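Local coordinates for protein 2,3-bisphosphoglycerate-independent phosphoglycerate mutase (Pyrococcus horikoshii, PDB 2ZKT) that probably interconverts 2-phosphoglycerate and 3-phosphoglycerate in glycolysis, as a metal-binding, cofactor-independent phosphoglycerate mutase, at residues K93-L105 and P218-Y231. Residues are numbered along the deposited sequence; the frame is centred on the assembly and turned at random.
Sequences KDDLAFRVNFATL and PIANYLLIRGAGTY
Lys-93 lies along one face of the Tyr-231 ring. Its CE makes a CH-pi contact 3.8 Å from the centroid of that ring, and the bend at chi4 (57°) brings NZ over the same face in a cation-pi interaction. Tyr-231 OH hydrogen-bonds to Ala-261 O. At the edge of the Phe-98 ring, near its plane, sits Arg-226 O; Ala-228 CB and Ile-225 CG2 approach obliquely. Leu-223 CD2 meets the Phe-102 ring obliquely, as Leu-105 CD2 does the Tyr-222 ring. Arg-226 CG and CD meet the guanidinium edge of Arg-99. These like charges lie side by side, their guanidinium planes turned 69° apart.

Strands 96-103 and 222-229 run antiparallel, joined by paired backbone hydrogen bonds from Ala-97/Gly-229 to Ala-103/Tyr-222. Between Ala-97 and Arg-99 the register shifts by one, a beta bulge. Toward the other end, Asn-221 and Tyr-222 both face Ala-103 in a classic bulge. Beyond it, the Asn-221 amide grips Leu-105 twice: OD1 accepts from Leu-105 N (2.8 Å) and ND2 gives to Leu-105 O (2.8 Å). Thr-104 OG1 donates to Ile-219 O from above the carbonyl plane.

The pair belongs to a four-stranded antiparallel sheet, separate from the eight-stranded mixed sheet. Strand 222-229 is outermost; strand 96-103 also hydrogen-bonds to strand 161-166. Helix 186-203 packs on Tyr-222, Leu-223 and Leu-105, while helix 207-214 touches Ile-219.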
loop_
_atom_site.group_PDB
_atom_site.type_symbol
_atom_site.label_atom_id
_atom_site.label_comp_id
_atom_site.label_asym_id
_atom_site.label_seq_id
_atom_site.Cartn_x
_atom_site.Cartn_y
_atom_site.Cartn_z
ATOM N N LYS B 93 -23.031 -28.147 -26.404
ATOM C CA LYS B 93 -23.947 -27.023 -26.181
ATOM C C LYS B 93 -25.379 -27.429 -25.819
ATOM O O LYS B 93 -26.226 -26.571 -25.575
ATOM C CB LYS B 93 -23.969 -26.099 -27.411
ATOM C CG LYS B 93 -22.670 -25.322 -27.616
ATOM C CD LYS B 93 -22.774 -24.346 -28.782
ATOM C CE LYS B 93 -21.498 -23.523 -28.921
ATOM N NZ LYS B 93 -20.301 -24.397 -29.095
ATOM N N ASP B 94 -25.655 -28.731 -25.772
ATOM C CA ASP B 94 -26.994 -29.181 -25.413
ATOM C C ASP B 94 -27.039 -29.768 -23.998
ATOM O O ASP B 94 -28.095 -30.225 -23.548
ATOM C CB ASP B 94 -27.500 -30.204 -26.438
ATOM C CG ASP B 94 -26.638 -31.450 -26.491
ATOM O OD1 ASP B 94 -25.447 -31.366 -26.115
ATOM O OD2 ASP B 94 -27.153 -32.509 -26.919
ATOM N N ASP B 95 -25.898 -29.741 -23.294
ATOM C CA ASP B 95 -25.818 -30.271 -21.920
ATOM C C ASP B 95 -26.223 -29.258 -20.836
ATOM O O ASP B 95 -26.114 -28.042 -21.029
ATOM C CB ASP B 95 -24.395 -30.768 -21.605
ATOM C CG ASP B 95 -23.992 -31.976 -22.438
ATOM O OD1 ASP B 95 -24.815 -32.905 -22.547
ATOM O OD2 ASP B 95 -22.855 -32.006 -22.970
ATOM N N LEU B 96 -26.686 -29.780 -19.699
ATOM C CA LEU B 96 -27.089 -28.962 -18.556
ATOM C C LEU B 96 -26.192 -29.333 -17.354
ATOM O O LEU B 96 -26.090 -30.510 -16.991
ATOM C CB LEU B 96 -28.563 -29.217 -18.209
ATOM C CG LEU B 96 -29.151 -28.319 -17.104
ATOM C CD1 LEU B 96 -29.020 -26.846 -17.498
ATOM C CD2 LEU B 96 -30.621 -28.680 -16.877
ATOM N N ALA B 97 -25.541 -28.329 -16.752
ATOM C CA ALA B 97 -24.636 -28.560 -15.621
ATOM C C ALA B 97 -25.087 -27.860 -14.342
ATOM O O ALA B 97 -25.799 -26.855 -14.384
ATOM C CB ALA B 97 -23.236 -28.118 -15.985
ATOM N N PHE B 98 -24.661 -28.398 -13.196
ATOM C CA PHE B 98 -25.041 -27.847 -11.896
ATOM C C PHE B 98 -23.862 -27.833 -10.929
ATOM O O PHE B 98 -22.918 -28.621 -11.067
ATOM C CB PHE B 98 -26.125 -28.709 -11.243
ATOM C CG PHE B 98 -27.319 -28.982 -12.116
ATOM C CD1 PHE B 98 -27.268 -29.974 -13.103
ATOM C CD2 PHE B 98 -28.517 -28.279 -11.922
ATOM C CE1 PHE B 98 -28.393 -30.269 -13.880
ATOM C CE2 PHE B 98 -29.649 -28.567 -12.695
ATOM C CZ PHE B 98 -29.587 -29.567 -13.678
ATOM N N ARG B 99 -23.924 -26.932 -9.945
ATOM C CA ARG B 99 -22.898 -26.875 -8.902
ATOM C C ARG B 99 -23.529 -27.735 -7.784
ATOM O O ARG B 99 -24.728 -27.614 -7.482
ATOM C CB ARG B 99 -22.663 -25.429 -8.434
ATOM C CG ARG B 99 -23.898 -24.716 -7.907
ATOM C CD ARG B 99 -23.660 -23.204 -7.822
ATOM N NE ARG B 99 -22.632 -22.844 -6.840
ATOM C CZ ARG B 99 -22.804 -22.898 -5.518
ATOM N NH1 ARG B 99 -23.971 -23.296 -5.013
ATOM N NH2 ARG B 99 -21.810 -22.557 -4.701
ATOM N N VAL B 100 -22.730 -28.624 -7.200
ATOM C CA VAL B 100 -23.236 -29.518 -6.158
ATOM C C VAL B 100 -22.488 -29.435 -4.818
ATOM O O VAL B 100 -21.246 -29.417 -4.779
ATOM C CB VAL B 100 -23.173 -31.003 -6.624
ATOM C CG1 VAL B 100 -23.876 -31.890 -5.606
ATOM C CG2 VAL B 100 -23.791 -31.156 -8.027
ATOM N N ASN B 101 -23.254 -29.414 -3.725
ATOM C CA ASN B 101 -22.674 -29.378 -2.383
ATOM C C ASN B 101 -23.076 -30.658 -1.658
ATOM O O ASN B 101 -24.265 -31.021 -1.650
ATOM C CB ASN B 101 -23.202 -28.179 -1.571
ATOM C CG ASN B 101 -22.798 -26.836 -2.167
ATOM O OD1 ASN B 101 -23.339 -26.402 -3.192
ATOM N ND2 ASN B 101 -21.841 -26.170 -1.524
ATOM N N PHE B 102 -22.096 -31.359 -1.078
ATOM C CA PHE B 102 -22.408 -32.567 -0.305
ATOM C C PHE B 102 -22.990 -32.021 1.004
ATOM O O PHE B 102 -22.431 -31.083 1.590
ATOM C CB PHE B 102 -21.142 -33.384 -0.004
ATOM C CG PHE B 102 -20.607 -34.131 -1.188
ATOM C CD1 PHE B 102 -21.342 -35.171 -1.760
ATOM C CD2 PHE B 102 -19.380 -33.786 -1.748
ATOM C CE1 PHE B 102 -20.863 -35.861 -2.874
ATOM C CE2 PHE B 102 -18.891 -34.470 -2.868
ATOM C CZ PHE B 102 -19.637 -35.511 -3.431
ATOM N N ALA B 103 -24.117 -32.585 1.442
ATOM C CA ALA B 103 -24.756 -32.134 2.682
ATOM C C ALA B 103 -25.079 -33.304 3.614
ATOM O O ALA B 103 -24.717 -34.456 3.342
ATOM C CB ALA B 103 -26.039 -31.356 2.357
ATOM N N THR B 104 -25.762 -32.994 4.717
ATOM C CA THR B 104 -26.155 -34.006 5.699
ATOM C C THR B 104 -27.681 -33.990 5.894
ATOM O O THR B 104 -28.249 -32.986 6.342
ATOM C CB THR B 104 -25.464 -33.753 7.073
ATOM O OG1 THR B 104 -24.037 -33.698 6.896
ATOM C CG2 THR B 104 -25.791 -34.878 8.050
ATOM N N LEU B 105 -28.335 -35.102 5.540
ATOM C CA LEU B 105 -29.791 -35.245 5.681
ATOM C C LEU B 105 -30.133 -36.344 6.702
ATOM O O LEU B 105 -29.687 -37.491 6.568
ATOM C CB LEU B 105 -30.433 -35.617 4.335
ATOM C CG LEU B 105 -31.939 -35.940 4.416
ATOM C CD1 LEU B 105 -32.712 -34.641 4.625
ATOM C CD2 LEU B 105 -32.417 -36.639 3.150
ATOM N N PRO B 218 -20.616 -35.321 10.983
ATOM C CA PRO B 218 -21.830 -35.274 10.148
ATOM C C PRO B 218 -21.540 -35.874 8.765
ATOM O O PRO B 218 -20.684 -35.381 8.033
ATOM C CB PRO B 218 -22.150 -33.775 10.091
ATOM C CG PRO B 218 -20.784 -33.138 10.186
ATOM C CD PRO B 218 -20.117 -33.957 11.273
ATOM N N ILE B 219 -22.260 -36.940 8.413
ATOM C CA ILE B 219 -22.044 -37.625 7.139
ATOM C C ILE B 219 -22.505 -36.886 5.879
ATOM O O ILE B 219 -23.548 -36.219 5.873
ATOM C CB ILE B 219 -22.725 -39.022 7.140
ATOM C CG1 ILE B 219 -24.242 -38.869 7.331
ATOM C CG2 ILE B 219 -22.105 -39.899 8.238
ATOM C CD1 ILE B 219 -25.012 -40.189 7.276
ATOM N N ALA B 220 -21.706 -37.016 4.815
ATOM C CA ALA B 220 -22.021 -36.409 3.517
ATOM C C ALA B 220 -22.948 -37.400 2.813
ATOM O O ALA B 220 -22.504 -38.158 1.950
ATOM C CB ALA B 220 -20.739 -36.214 2.696
ATOM N N ASN B 221 -24.228 -37.406 3.190
ATOM C CA ASN B 221 -25.180 -38.348 2.596
ATOM C C ASN B 221 -26.239 -37.692 1.712
ATOM O O ASN B 221 -27.092 -38.384 1.137
ATOM C CB ASN B 221 -25.873 -39.170 3.700
ATOM C CG ASN B 221 -26.893 -38.355 4.489
ATOM O OD1 ASN B 221 -26.630 -37.206 4.877
ATOM N ND2 ASN B 221 -28.063 -38.951 4.742
ATOM N N TYR B 222 -26.202 -36.364 1.604
ATOM C CA TYR B 222 -27.178 -35.693 0.759
ATOM C C TYR B 222 -26.519 -34.790 -0.280
ATOM O O TYR B 222 -25.381 -34.329 -0.110
ATOM C CB TYR B 222 -28.175 -34.889 1.598
ATOM C CG TYR B 222 -29.495 -34.704 0.873
ATOM C CD1 TYR B 222 -30.266 -35.811 0.503
ATOM C CD2 TYR B 222 -29.966 -33.431 0.545
ATOM C CE1 TYR B 222 -31.473 -35.656 -0.177
ATOM C CE2 TYR B 222 -31.175 -33.265 -0.137
ATOM C CZ TYR B 222 -31.926 -34.379 -0.495
ATOM O OH TYR B 222 -33.127 -34.220 -1.162
ATOM N N LEU B 223 -27.253 -34.533 -1.358
ATOM C CA LEU B 223 -26.741 -33.715 -2.451
ATOM C C LEU B 223 -27.548 -32.429 -2.672
ATOM O O LEU B 223 -28.742 -32.495 -2.972
ATOM C CB LEU B 223 -26.750 -34.560 -3.738
ATOM C CG LEU B 223 -25.578 -35.522 -3.977
ATOM C CD1 LEU B 223 -25.472 -35.899 -5.445
ATOM C CD2 LEU B 223 -24.290 -34.870 -3.474
ATOM N N LEU B 224 -26.910 -31.266 -2.492
ATOM C CA LEU B 224 -27.606 -29.996 -2.749
ATOM C C LEU B 224 -27.177 -29.547 -4.152
ATOM O O LEU B 224 -26.011 -29.225 -4.384
ATOM C CB LEU B 224 -27.248 -28.928 -1.703
ATOM C CG LEU B 224 -27.809 -29.178 -0.290
ATOM C CD1 LEU B 224 -27.564 -27.938 0.575
ATOM C CD2 LEU B 224 -29.305 -29.492 -0.356
ATOM N N ILE B 225 -28.140 -29.557 -5.082
ATOM C CA ILE B 225 -27.899 -29.206 -6.486
ATOM C C ILE B 225 -28.522 -27.865 -6.857
ATOM O O ILE B 225 -29.719 -27.644 -6.665
ATOM C CB ILE B 225 -28.494 -30.280 -7.438
ATOM C CG1 ILE B 225 -28.005 -31.679 -7.032
ATOM C CG2 ILE B 225 -28.079 -29.989 -8.875
ATOM C CD1 ILE B 225 -28.659 -32.809 -7.815
ATOM N N ARG B 226 -27.705 -26.979 -7.420
ATOM C CA ARG B 226 -28.187 -25.662 -7.805
ATOM C C ARG B 226 -27.391 -25.066 -8.967
ATOM O O ARG B 226 -26.530 -25.731 -9.557
ATOM C CB ARG B 226 -28.123 -24.740 -6.580
ATOM C CG ARG B 226 -26.754 -24.694 -5.909
ATOM C CD ARG B 226 -26.866 -24.148 -4.486
ATOM N NE ARG B 226 -27.804 -23.022 -4.415
ATOM C CZ ARG B 226 -27.994 -22.255 -3.337
ATOM N NH1 ARG B 226 -27.304 -22.482 -2.218
ATOM N NH2 ARG B 226 -28.882 -21.260 -3.378
ATOM N N GLY B 227 -27.696 -23.810 -9.297
ATOM C CA GLY B 227 -26.994 -23.127 -10.378
ATOM C C GLY B 227 -27.065 -23.821 -11.730
ATOM O O GLY B 227 -26.040 -23.968 -12.408
ATOM N N ALA B 228 -28.263 -24.252 -12.121
ATOM C CA ALA B 228 -28.452 -24.922 -13.410
ATOM C C ALA B 228 -27.919 -24.007 -14.521
ATOM O O ALA B 228 -28.198 -22.798 -14.536
ATOM C CB ALA B 228 -29.943 -25.229 -13.633
ATOM N N GLY B 229 -27.146 -24.574 -15.446
ATOM C CA GLY B 229 -26.602 -23.753 -16.516
ATOM C C GLY B 229 -26.344 -24.471 -17.834
ATOM O O GLY B 229 -26.076 -25.679 -17.874
ATOM N N THR B 230 -26.446 -23.712 -18.922
ATOM C CA THR B 230 -26.202 -24.241 -20.263
ATOM C C THR B 230 -25.084 -23.362 -20.824
ATOM O O THR B 230 -24.551 -22.490 -20.119
ATOM C CB THR B 230 -27.456 -24.097 -21.180
ATOM O OG1 THR B 230 -27.634 -22.716 -21.545
ATOM C CG2 THR B 230 -28.713 -24.567 -20.456
ATOM N N TYR B 231 -24.718 -23.590 -22.083
ATOM C CA TYR B 231 -23.689 -22.771 -22.717
ATOM C C TYR B 231 -24.282 -21.349 -22.827
ATOM O O TYR B 231 -25.483 -21.189 -23.083
ATOM C CB TYR B 231 -23.377 -23.316 -24.117
ATOM C CG TYR B 231 -22.283 -22.560 -24.836
ATOM C CD1 TYR B 231 -20.936 -22.790 -24.535
ATOM C CD2 TYR B 231 -22.591 -21.622 -25.827
ATOM C CE1 TYR B 231 -19.913 -22.106 -25.205
ATOM C CE2 TYR B 231 -21.580 -20.926 -26.505
ATOM C CZ TYR B 231 -20.245 -21.173 -26.188
ATOM O OH TYR B 231 -19.243 -20.489 -26.844
#